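Local coordinates for protein sulfite dehydrogenase (Paracoccus pantotrophus, PDB 2XTS) that oxidises protein-bound sulfane sulfur at a molybdenum-molybdopterin centre, as part of the SoxCD complex, in which a heme c cytochrome partner probably receives the electrons, at residues Val37-Val42 / Lys205-Pro210; Glu43-Thr46 / Ser52-Phe55; Gly78-Ser83 / Glu172-Ser177. All coordinates share one frame; numbering follows the deposited sequence.

Contact 1 (Val37-Val42 / Lys205-Pro210); sequences VKRQYV and KEHGYP. With MTE (phosphonic acidmono-(2-amino-5,6-dimercapto-4-oxo-3,7,8a,9,10,10a-hexahydro-4H-8-oxa-1,3,9,10-tetraaza-anthracen-7-ylmethyl)ester), chain E.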
loop_
_atom_site.group_PDB
_atom_site.type_symbol
_atom_site.label_atom_id
_atom_site.label_comp_id
_atom_site.label_asym_id
_atom_site.label_seq_id
_atom_site.Cartn_x
_atom_site.Cartn_y
_atom_site.Cartn_z
ATOM N N VAL A 37 8.637 -13.121 -1.153
ATOM C CA VAL A 37 7.378 -12.427 -0.964
ATOM C C VAL A 37 6.842 -12.040 -2.338
ATOM O O VAL A 37 7.074 -10.943 -2.826
ATOM C CB VAL A 37 7.529 -11.229 -0.005
ATOM C CG1 VAL A 37 6.170 -10.607 0.297
ATOM C CG2 VAL A 37 8.192 -11.672 1.311
ATOM N N LYS A 38 6.185 -12.995 -2.987
ATOM C CA LYS A 38 5.735 -12.865 -4.359
ATOM C C LYS A 38 4.532 -13.745 -4.551
ATOM O O LYS A 38 4.217 -14.574 -3.701
ATOM C CB LYS A 38 6.847 -13.286 -5.315
ATOM C CG LYS A 38 7.285 -14.740 -5.156
ATOM C CD LYS A 38 8.298 -15.111 -6.212
ATOM C CE LYS A 38 8.919 -16.472 -5.933
ATOM N NZ LYS A 38 9.844 -16.864 -7.043
ATOM N N ARG A 39 3.858 -13.553 -5.678
ATOM C CA ARG A 39 2.758 -14.418 -6.045
ATOM C C ARG A 39 3.296 -15.768 -6.451
ATOM O O ARG A 39 4.325 -15.853 -7.118
ATOM C CB ARG A 39 1.989 -13.872 -7.226
ATOM C CG ARG A 39 1.406 -12.532 -7.017
ATOM C CD ARG A 39 1.498 -11.755 -8.360
ATOM N NE ARG A 39 0.645 -10.631 -8.301
ATOM C CZ ARG A 39 0.642 -9.604 -9.131
ATOM N NH1 ARG A 39 -0.276 -8.712 -8.902
ATOM N NH2 ARG A 39 1.518 -9.455 -10.135
ATOM N N GLN A 40 2.592 -16.823 -6.057
ATOM C CA GLN A 40 2.915 -18.183 -6.472
ATOM C C GLN A 40 1.776 -18.726 -7.302
ATOM O O GLN A 40 0.617 -18.400 -7.086
ATOM C CB GLN A 40 3.125 -19.087 -5.274
ATOM C CG GLN A 40 4.323 -18.745 -4.392
ATOM C CD GLN A 40 5.648 -19.224 -4.916
ATOM O OE1 GLN A 40 5.728 -19.938 -5.905
ATOM N NE2 GLN A 40 6.692 -18.851 -4.227
ATOM N N TYR A 41 2.120 -19.659 -8.168
ATOM C CA TYR A 41 1.222 -20.287 -9.120
ATOM C C TYR A 41 1.281 -21.800 -8.916
ATOM O O TYR A 41 2.378 -22.347 -8.796
ATOM C CB TYR A 41 1.677 -19.891 -10.524
ATOM C CG TYR A 41 0.976 -20.600 -11.650
ATOM C CD1 TYR A 41 -0.385 -20.486 -11.836
ATOM C CD2 TYR A 41 1.694 -21.344 -12.550
ATOM C CE1 TYR A 41 -1.016 -21.129 -12.878
ATOM C CE2 TYR A 41 1.081 -21.975 -13.600
ATOM C CZ TYR A 41 -0.271 -21.872 -13.756
ATOM O OH TYR A 41 -0.860 -22.520 -14.828
ATOM N N VAL A 42 0.118 -22.436 -8.810
ATOM C CA VAL A 42 -0.000 -23.894 -8.682
ATOM C C VAL A 42 -0.610 -24.397 -9.995
ATOM O O VAL A 42 -1.816 -24.308 -10.222
ATOM C CB VAL A 42 -0.890 -24.313 -7.474
ATOM C CG1 VAL A 42 -0.958 -25.846 -7.358
ATOM C CG2 VAL A 42 -0.406 -23.691 -6.172
ATOM N N LYS A 205 -2.620 -3.378 -13.910
ATOM C CA LYS A 205 -3.197 -3.971 -15.103
ATOM C C LYS A 205 -4.029 -5.201 -14.762
ATOM O O LYS A 205 -5.191 -5.336 -15.172
ATOM C CB LYS A 205 -2.100 -4.363 -16.076
ATOM C CG LYS A 205 -2.584 -5.025 -17.353
ATOM C CD LYS A 205 -1.418 -5.338 -18.278
ATOM C CE LYS A 205 -1.795 -6.176 -19.458
ATOM N NZ LYS A 205 -0.571 -6.421 -20.272
ATOM N N GLU A 206 -3.423 -6.082 -13.972
ATOM C CA GLU A 206 -3.993 -7.360 -13.628
ATOM C C GLU A 206 -5.142 -7.282 -12.645
ATOM O O GLU A 206 -5.855 -8.265 -12.457
ATOM C CB GLU A 206 -2.884 -8.288 -13.093
ATOM C CG GLU A 206 -2.195 -7.876 -11.797
ATOM C CD GLU A 206 -1.009 -6.945 -11.957
ATOM O OE1 GLU A 206 -0.886 -6.201 -12.958
ATOM O OE2 GLU A 206 -0.176 -6.965 -11.027
ATOM N N HIS A 207 -5.316 -6.109 -12.037
ATOM C CA HIS A 207 -6.406 -5.840 -11.096
ATOM C C HIS A 207 -7.509 -4.974 -11.700
ATOM O O HIS A 207 -8.376 -4.484 -10.999
ATOM C CB HIS A 207 -5.873 -5.211 -9.808
ATOM C CG HIS A 207 -4.857 -6.052 -9.097
ATOM N ND1 HIS A 207 -3.761 -5.512 -8.451
ATOM C CD2 HIS A 207 -4.795 -7.391 -8.914
ATOM C CE1 HIS A 207 -3.050 -6.503 -7.926
ATOM N NE2 HIS A 207 -3.669 -7.646 -8.174
ATOM N N GLY A 208 -7.491 -4.798 -13.011
ATOM C CA GLY A 208 -8.610 -4.175 -13.708
ATOM C C GLY A 208 -8.403 -2.793 -14.291
ATOM O O GLY A 208 -9.378 -2.157 -14.666
ATOM N N TYR A 209 -7.164 -2.328 -14.381
ATOM C CA TYR A 209 -6.900 -0.972 -14.894
ATOM C C TYR A 209 -7.662 -0.708 -16.166
ATOM O O TYR A 209 -7.601 -1.499 -17.075
ATOM C CB TYR A 209 -5.427 -0.812 -15.214
ATOM C CG TYR A 209 -5.008 0.545 -15.757
ATOM C CD1 TYR A 209 -5.006 0.806 -17.116
ATOM C CD2 TYR A 209 -4.561 1.541 -14.901
ATOM C CE1 TYR A 209 -4.576 2.032 -17.600
ATOM C CE2 TYR A 209 -4.111 2.754 -15.372
ATOM C CZ TYR A 209 -4.124 2.990 -16.720
ATOM O OH TYR A 209 -3.650 4.166 -17.209
ATOM N N PRO A 210 -8.343 0.436 -16.259
ATOM C CA PRO A 210 -8.358 1.562 -15.341
ATOM C C PRO A 210 -9.546 1.634 -14.375
ATOM O O PRO A 210 -9.639 2.588 -13.622
ATOM C CB PRO A 210 -8.361 2.762 -16.292
ATOM C CG PRO A 210 -9.231 2.274 -17.402
ATOM C CD PRO A 210 -8.915 0.807 -17.568
HETATM N N1 MTE E . -13.347 -9.456 -13.933
HETATM C C2 MTE E . -13.198 -9.766 -15.217
HETATM N N2 MTE E . -13.550 -8.855 -16.149
HETATM N N3 MTE E . -12.685 -10.947 -15.613
HETATM C C4 MTE E . -12.300 -11.913 -14.730
HETATM O O4 MTE E . -11.823 -12.976 -15.179
HETATM N N5 MTE E . -12.195 -12.572 -12.311
HETATM C C6 MTE E . -12.959 -12.338 -11.107
HETATM C C7 MTE E . -12.932 -10.904 -10.603
HETATM N N8 MTE E . -13.242 -9.995 -11.675
HETATM C C9 MTE E . -12.462 -11.657 -13.313
HETATM C C10 MTE E . -13.030 -10.353 -12.951
HETATM C "C1'" MTE E . -12.572 -13.264 -9.968
HETATM S "S1'" MTE E . -13.091 -14.935 -10.026
HETATM C "C2'" MTE E . -11.911 -12.814 -8.875
HETATM S "S2'" MTE E . -11.630 -13.808 -7.501
HETATM C "C3'" MTE E . -11.437 -11.377 -8.840
HETATM O "O3'" MTE E . -11.646 -10.650 -10.062
HETATM C "C4'" MTE E . -9.943 -11.330 -8.579
HETATM O "O4'" MTE E . -9.517 -9.966 -8.462
HETATM P P MTE E . -7.941 -9.710 -8.614
HETATM O O1P MTE E . -7.394 -10.549 -7.420
HETATM O O2P MTE E . -7.440 -10.271 -9.905
HETATM O O3P MTE E . -7.763 -8.248 -8.392
#
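Arg39 reaches across to Glu206 and His207, spanning a gap of 12.4 Å between Arg39 CA and Glu206 CA with its own length. From CB, which already points to the other segment, CG turns anti to the carbonyl carbon (chi1 -59°), and the chain then runs on nearly extended apart from a bend at chi2. The tip meets a single carboxylate oxygen. NH1 donates to Glu206 OE2 at 2.8 Å, in the guanidinium plane and onto the anti lone pair of that oxygen, while NH2 adds a weak bond to the same Glu206 OE2 at 3.1 Å. With the two planes 71° apart, this salt bridge is a fork on one oxygen and not a side-by-side pairing. Arg39 NH1 and His207 NE2 both bond to Ala71 O, and Arg39 NH2 bonds to His25 O of the second subunit, so several acceptors fix the rotation of the buried guanidinium.

Arg39 NH1 lies 3.6 Å from His207 NE2. Glu206 CG lies over the rim of one face of the His207 ring, and His144 meets that ring edge-to-face. His207 CD2 comes within 3.1 Å of O3P of the cofactor phosphate, and the backbone carbonyl Glu206 O accepts a bond from Lys225, which also bonds the cofactor. Residues 205-210 connect strands 201-202 and 212-214 of an antiparallel sheet, whereas residues 37-42 pass helix 136-140 on their way to strand 52-53.

Contact 2 (Glu43-Thr46 / Ser52-Phe55); sequences EWLT and SINF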
loop_
_atom_site.group_PDB
_atom_site.type_symbol
_atom_site.label_atom_id
_atom_site.label_comp_id
_atom_site.label_asym_id
_atom_site.label_seq_id
_atom_site.Cartn_x
_atom_site.Cartn_y
_atom_site.Cartn_z
ATOM N N GLU A 43 0.224 -24.943 -10.862
ATOM C CA GLU A 43 -0.246 -25.240 -12.215
ATOM C C GLU A 43 -1.407 -26.256 -12.277
ATOM O O GLU A 43 -2.336 -26.118 -13.103
ATOM C CB GLU A 43 0.918 -25.738 -13.067
ATOM C CG GLU A 43 0.557 -26.009 -14.543
ATOM C CD GLU A 43 1.345 -27.160 -15.144
ATOM O OE1 GLU A 43 0.748 -27.963 -15.892
ATOM O OE2 GLU A 43 2.558 -27.267 -14.863
ATOM N N TRP A 44 -1.382 -27.272 -11.422
ATOM C CA TRP A 44 -2.379 -28.338 -11.532
ATOM C C TRP A 44 -3.817 -27.903 -11.231
ATOM O O TRP A 44 -4.773 -28.626 -11.538
ATOM C CB TRP A 44 -2.000 -29.570 -10.700
ATOM C CG TRP A 44 -2.050 -29.452 -9.191
ATOM C CD1 TRP A 44 -0.991 -29.202 -8.338
ATOM C CD2 TRP A 44 -3.191 -29.651 -8.348
ATOM N NE1 TRP A 44 -1.419 -29.218 -7.035
ATOM C CE2 TRP A 44 -2.759 -29.501 -7.006
ATOM C CE3 TRP A 44 -4.533 -29.956 -8.592
ATOM C CZ2 TRP A 44 -3.629 -29.614 -5.920
ATOM C CZ3 TRP A 44 -5.399 -30.080 -7.511
ATOM C CH2 TRP A 44 -4.941 -29.904 -6.188
ATOM N N LEU A 45 -4.003 -26.713 -10.661
ATOM C CA LEU A 45 -5.334 -26.308 -10.243
ATOM C C LEU A 45 -6.261 -26.000 -11.425
ATOM O O LEU A 45 -7.483 -26.083 -11.276
ATOM C CB LEU A 45 -5.263 -25.101 -9.297
ATOM C CG LEU A 45 -4.723 -25.333 -7.887
ATOM C CD1 LEU A 45 -4.728 -24.021 -7.104
ATOM C CD2 LEU A 45 -5.518 -26.384 -7.153
ATOM N N THR A 46 -5.694 -25.615 -12.567
ATOM C CA THR A 46 -6.505 -25.222 -13.730
ATOM C C THR A 46 -5.927 -25.776 -15.016
ATOM O O THR A 46 -4.807 -26.224 -15.037
ATOM C CB THR A 46 -6.596 -23.689 -13.834
ATOM O OG1 THR A 46 -5.278 -23.138 -13.872
ATOM C CG2 THR A 46 -7.332 -23.125 -12.638
ATOM N N SER A 52 -7.209 -18.788 -14.549
ATOM C CA SER A 52 -6.481 -19.345 -13.440
ATOM C C SER A 52 -6.344 -18.313 -12.336
ATOM O O SER A 52 -6.954 -17.238 -12.356
ATOM C CB SER A 52 -5.117 -19.864 -13.929
ATOM O OG SER A 52 -4.471 -20.660 -12.956
ATOM N N ILE A 53 -5.541 -18.716 -11.359
ATOM C CA ILE A 53 -5.425 -18.081 -10.062
ATOM C C ILE A 53 -3.950 -18.081 -9.676
ATOM O O ILE A 53 -3.219 -19.034 -9.960
ATOM C CB ILE A 53 -6.235 -18.907 -9.017
ATOM C CG1 ILE A 53 -6.232 -18.273 -7.631
ATOM C CG2 ILE A 53 -5.777 -20.394 -8.934
ATOM C CD1 ILE A 53 -7.013 -17.045 -7.558
ATOM N N ASN A 54 -3.516 -17.035 -8.967
ATOM C CA ASN A 54 -2.270 -17.111 -8.214
ATOM C C ASN A 54 -2.535 -16.640 -6.791
ATOM O O ASN A 54 -3.686 -16.329 -6.460
ATOM C CB ASN A 54 -1.110 -16.416 -8.932
ATOM C CG ASN A 54 -1.267 -14.915 -9.032
ATOM O OD1 ASN A 54 -1.849 -14.290 -8.150
ATOM N ND2 ASN A 54 -0.680 -14.311 -10.078
ATOM N N PHE A 55 -1.514 -16.660 -5.935
ATOM C CA PHE A 55 -1.749 -16.585 -4.505
ATOM C C PHE A 55 -0.906 -15.504 -3.843
ATOM O O PHE A 55 0.298 -15.436 -4.067
ATOM C CB PHE A 55 -1.411 -17.946 -3.871
ATOM C CG PHE A 55 -2.290 -19.061 -4.336
ATOM C CD1 PHE A 55 -1.950 -19.803 -5.458
ATOM C CD2 PHE A 55 -3.477 -19.338 -3.682
ATOM C CE1 PHE A 55 -2.799 -20.795 -5.928
ATOM C CE2 PHE A 55 -4.301 -20.353 -4.132
ATOM C CZ PHE A 55 -3.961 -21.069 -5.247
#
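The backbones draw closest where Thr46 CA and Ser52 CA lie 5.9 Å apart, the first just after the short 3-10 turn 43-45 and the second at the start of strand 52-53. Here the two hydroxyls meet: Thr46 OG1 and Ser52 OG share a hydrogen bond of 2.8 Å. With OG anti to the backbone N (chi1 -168°), Ser52 presents its hydroxyl to Thr46 OG1. The methyl Thr46 CG2 passes 4.0 Å from Ser52 CA. Thr46 OG1 has a second, weak bond to Ser48 O, within the loop that joins the segments. The contact thus closes the short loop 47-51 that leads into strand 52-53, which pairs antiparallel with strand 74-75 through Ser52 and His75. Heme c is bound by Ser51, immediately before this strand.

Further along, Leu45 supplies the apolar half. Its CD1 methyl sits in the plane of the Phe55 ring and meets the rim at Phe55 CZ, 3.6 Å from Leu45 CD1, the two side chains coming from opposite directions. The same Leu45 CD1 touches the branch methyl Ile53 CG2 at 4.2 Å. The other methyl, Leu45 CD2, lies over the rim of one face of the Trp44 ring, whose indole NE1 bonds to Val183 O of the cytochrome chain.

Contact 3 (Gly78-Ser83 / Glu172-Ser177); sequences GAIELS and EGADAS. With MTE (phosphonic acidmono-(2-amino-5,6-dimercapto-4-oxo-3,7,8a,9,10,10a-hexahydro-4H-8-oxa-1,3,9,10-tetraaza-anthracen-7-ylmethyl)ester), chain E.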
loop_
_atom_site.group_PDB
_atom_site.type_symbol
_atom_site.label_atom_id
_atom_site.label_comp_id
_atom_site.label_asym_id
_atom_site.label_seq_id
_atom_site.Cartn_x
_atom_site.Cartn_y
_atom_site.Cartn_z
ATOM N N GLY A 78 -7.187 -13.923 -19.170
ATOM C CA GLY A 78 -5.921 -13.211 -18.958
ATOM C C GLY A 78 -6.100 -11.747 -18.556
ATOM O O GLY A 78 -7.203 -11.213 -18.553
ATOM N N ALA A 79 -4.992 -11.112 -18.200
ATOM C CA ALA A 79 -4.967 -9.725 -17.783
ATOM C C ALA A 79 -4.812 -8.870 -19.025
ATOM O O ALA A 79 -3.771 -8.913 -19.672
ATOM C CB ALA A 79 -3.796 -9.489 -16.829
ATOM N N ILE A 80 -5.825 -8.073 -19.347
ATOM C CA ILE A 80 -5.798 -7.281 -20.581
ATOM C C ILE A 80 -5.250 -5.888 -20.356
ATOM O O ILE A 80 -5.305 -5.346 -19.255
ATOM C CB ILE A 80 -7.212 -7.176 -21.217
ATOM C CG1 ILE A 80 -8.216 -6.533 -20.254
ATOM C CG2 ILE A 80 -7.686 -8.571 -21.652
ATOM C CD1 ILE A 80 -9.501 -6.036 -20.936
ATOM N N GLU A 81 -4.719 -5.328 -21.441
ATOM C CA GLU A 81 -4.242 -3.973 -21.490
ATOM C C GLU A 81 -5.286 -3.044 -22.085
ATOM O O GLU A 81 -5.636 -3.136 -23.260
ATOM C CB GLU A 81 -2.970 -3.902 -22.323
ATOM C CG GLU A 81 -2.437 -2.475 -22.428
ATOM C CD GLU A 81 -1.267 -2.310 -23.344
ATOM O OE1 GLU A 81 -0.145 -2.579 -22.912
ATOM O OE2 GLU A 81 -1.479 -1.880 -24.487
ATOM N N LEU A 82 -5.785 -2.148 -21.261
ATOM C CA LEU A 82 -6.873 -1.246 -21.626
ATOM C C LEU A 82 -6.488 0.178 -21.217
ATOM O O LEU A 82 -6.476 0.533 -20.038
ATOM C CB LEU A 82 -8.176 -1.678 -20.955
ATOM C CG LEU A 82 -9.444 -0.862 -21.261
ATOM C CD1 LEU A 82 -9.647 -0.739 -22.756
ATOM C CD2 LEU A 82 -10.639 -1.524 -20.565
ATOM N N SER A 83 -6.117 0.996 -22.199
ATOM C CA SER A 83 -5.721 2.388 -21.916
ATOM C C SER A 83 -6.923 3.210 -21.472
ATOM O O SER A 83 -8.061 2.904 -21.822
ATOM C CB SER A 83 -5.085 3.056 -23.138
ATOM O OG SER A 83 -6.078 3.312 -24.103
ATOM N N GLU A 172 -20.457 -6.214 -16.732
ATOM C CA GLU A 172 -19.524 -7.037 -17.506
ATOM C C GLU A 172 -18.266 -6.283 -17.837
ATOM O O GLU A 172 -18.224 -5.045 -17.899
ATOM C CB GLU A 172 -20.124 -7.635 -18.786
ATOM C CG GLU A 172 -20.570 -6.606 -19.748
ATOM C CD GLU A 172 -20.653 -7.005 -21.254
ATOM O OE1 GLU A 172 -21.098 -6.126 -22.005
ATOM O OE2 GLU A 172 -20.289 -8.119 -21.714
ATOM N N GLY A 173 -17.224 -7.080 -17.995
ATOM C CA GLY A 173 -15.897 -6.598 -18.276
ATOM C C GLY A 173 -15.583 -6.448 -19.751
ATOM O O GLY A 173 -16.274 -6.990 -20.607
ATOM N N ALA A 174 -14.495 -5.745 -20.034
ATOM C CA ALA A 174 -14.041 -5.497 -21.406
ATOM C C ALA A 174 -13.291 -6.669 -22.013
ATOM O O ALA A 174 -13.053 -6.684 -23.217
ATOM C CB ALA A 174 -13.141 -4.254 -21.427
ATOM N N ASP A 175 -12.898 -7.627 -21.170
ATOM C CA ASP A 175 -12.170 -8.810 -21.586
ATOM C C ASP A 175 -13.049 -9.813 -22.339
ATOM O O ASP A 175 -14.272 -9.716 -22.336
ATOM C CB ASP A 175 -11.446 -9.469 -20.385
ATOM C CG ASP A 175 -12.365 -9.855 -19.230
ATOM O OD1 ASP A 175 -13.393 -9.168 -18.989
ATOM O OD2 ASP A 175 -12.015 -10.830 -18.515
ATOM N N ALA A 176 -12.398 -10.765 -22.998
ATOM C CA ALA A 176 -13.105 -11.814 -23.738
ATOM C C ALA A 176 -14.029 -12.624 -22.840
ATOM O O ALA A 176 -15.151 -12.970 -23.229
ATOM C CB ALA A 176 -12.121 -12.741 -24.436
ATOM N N SER A 177 -13.595 -12.861 -21.608
ATOM C CA SER A 177 -14.372 -13.686 -20.713
ATOM C C SER A 177 -15.639 -12.996 -20.219
ATOM O O SER A 177 -16.544 -13.688 -19.791
ATOM C CB SER A 177 -13.554 -14.148 -19.523
ATOM O OG SER A 177 -13.434 -13.148 -18.529
HETATM N N1 MTE E . -13.347 -9.456 -13.933
HETATM C C2 MTE E . -13.198 -9.766 -15.217
HETATM N N2 MTE E . -13.550 -8.855 -16.149
HETATM N N3 MTE E . -12.685 -10.947 -15.613
HETATM C C4 MTE E . -12.300 -11.913 -14.730
HETATM O O4 MTE E . -11.823 -12.976 -15.179
HETATM N N5 MTE E . -12.195 -12.572 -12.311
HETATM C C6 MTE E . -12.959 -12.338 -11.107
HETATM C C7 MTE E . -12.932 -10.904 -10.603
HETATM N N8 MTE E . -13.242 -9.995 -11.675
HETATM C C9 MTE E . -12.462 -11.657 -13.313
HETATM C C10 MTE E . -13.030 -10.353 -12.951
HETATM C "C1'" MTE E . -12.572 -13.264 -9.968
HETATM S "S1'" MTE E . -13.091 -14.935 -10.026
HETATM C "C2'" MTE E . -11.911 -12.814 -8.875
HETATM S "S2'" MTE E . -11.630 -13.808 -7.501
HETATM C "C3'" MTE E . -11.437 -11.377 -8.840
HETATM O "O3'" MTE E . -11.646 -10.650 -10.062
HETATM C "C4'" MTE E . -9.943 -11.330 -8.579
HETATM O "O4'" MTE E . -9.517 -9.966 -8.462
HETATM P P MTE E . -7.941 -9.710 -8.614
HETATM O O1P MTE E . -7.394 -10.549 -7.420
HETATM O O2P MTE E . -7.440 -10.271 -9.905
HETATM O O3P MTE E . -7.763 -8.248 -8.392
HETATM O O HOH W 1 -9.742 -12.214 -17.836
#
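The loop that leaves strand 168-173 and grips the pterin end of the molybdopterin is backed by Ile80, which packs on Ala174 and Asp175, and Leu82, which packs on Ala174. Leu82 CD2 meets Ala174 CB at 3.8 Å. Ile80 CD1 lies against the backbone, 3.8 Å from Asp175 N, and the branch methyl Ile80 CG2 touches Asp175 CB, the two side chains crossing at about a right angle.

Asp175 has its carboxylate folded between its backbone N and carbonyl carbon (chi1 57°), where both oxygens face the cofactor. The amino group N2 of the cofactor donates to Asp175 OD1 at 2.9 Å almost straight (170°), and its ring N3 donates to Asp175 OD2 at 3.0 Å. Ser177 OG gives a further bond of 2.7 Å to Asp175 OD2, arriving from well above the carboxylate plane. A water 2.7 Å from Asp175 OD2 and 2.8 Å from Gly78 O links the two segments beside it. The loop also faces the cytochrome, since Arg95 of that chain bonds to Asp175 O. A carboxylate that pairs with the amino group and the adjacent ring N-H of a pterin is a characteristic form of pterin recognition, here in a molybdopterin-binding domain of the sulfite oxidase type.

How the contacts relate
Contacts 1 and 3 serve opposite ends of one cofactor: the first lies beside its phosphate, the second reads its pterin, and their centres are 14 Å apart. They also touch directly, with Lys205 CG 3.3 Å from Ile80 O and Tyr209 CD1 3.3 Å from Leu82 O. Along the chain, contacts 2 and 3 both fall, one after the other, between the two segments of contact 1; contact 2 meets it where Gln40 O and Phe55 N, 3.0 Å apart, probably form a hydrogen bond. Contacts 2 and 3 do not touch. The side chain of Ile53 comes within about 6 Å of the bound molybdenum oxide, whereas those of His207 and Asp175 are about 12 Å away. All three contacts border the second subunit.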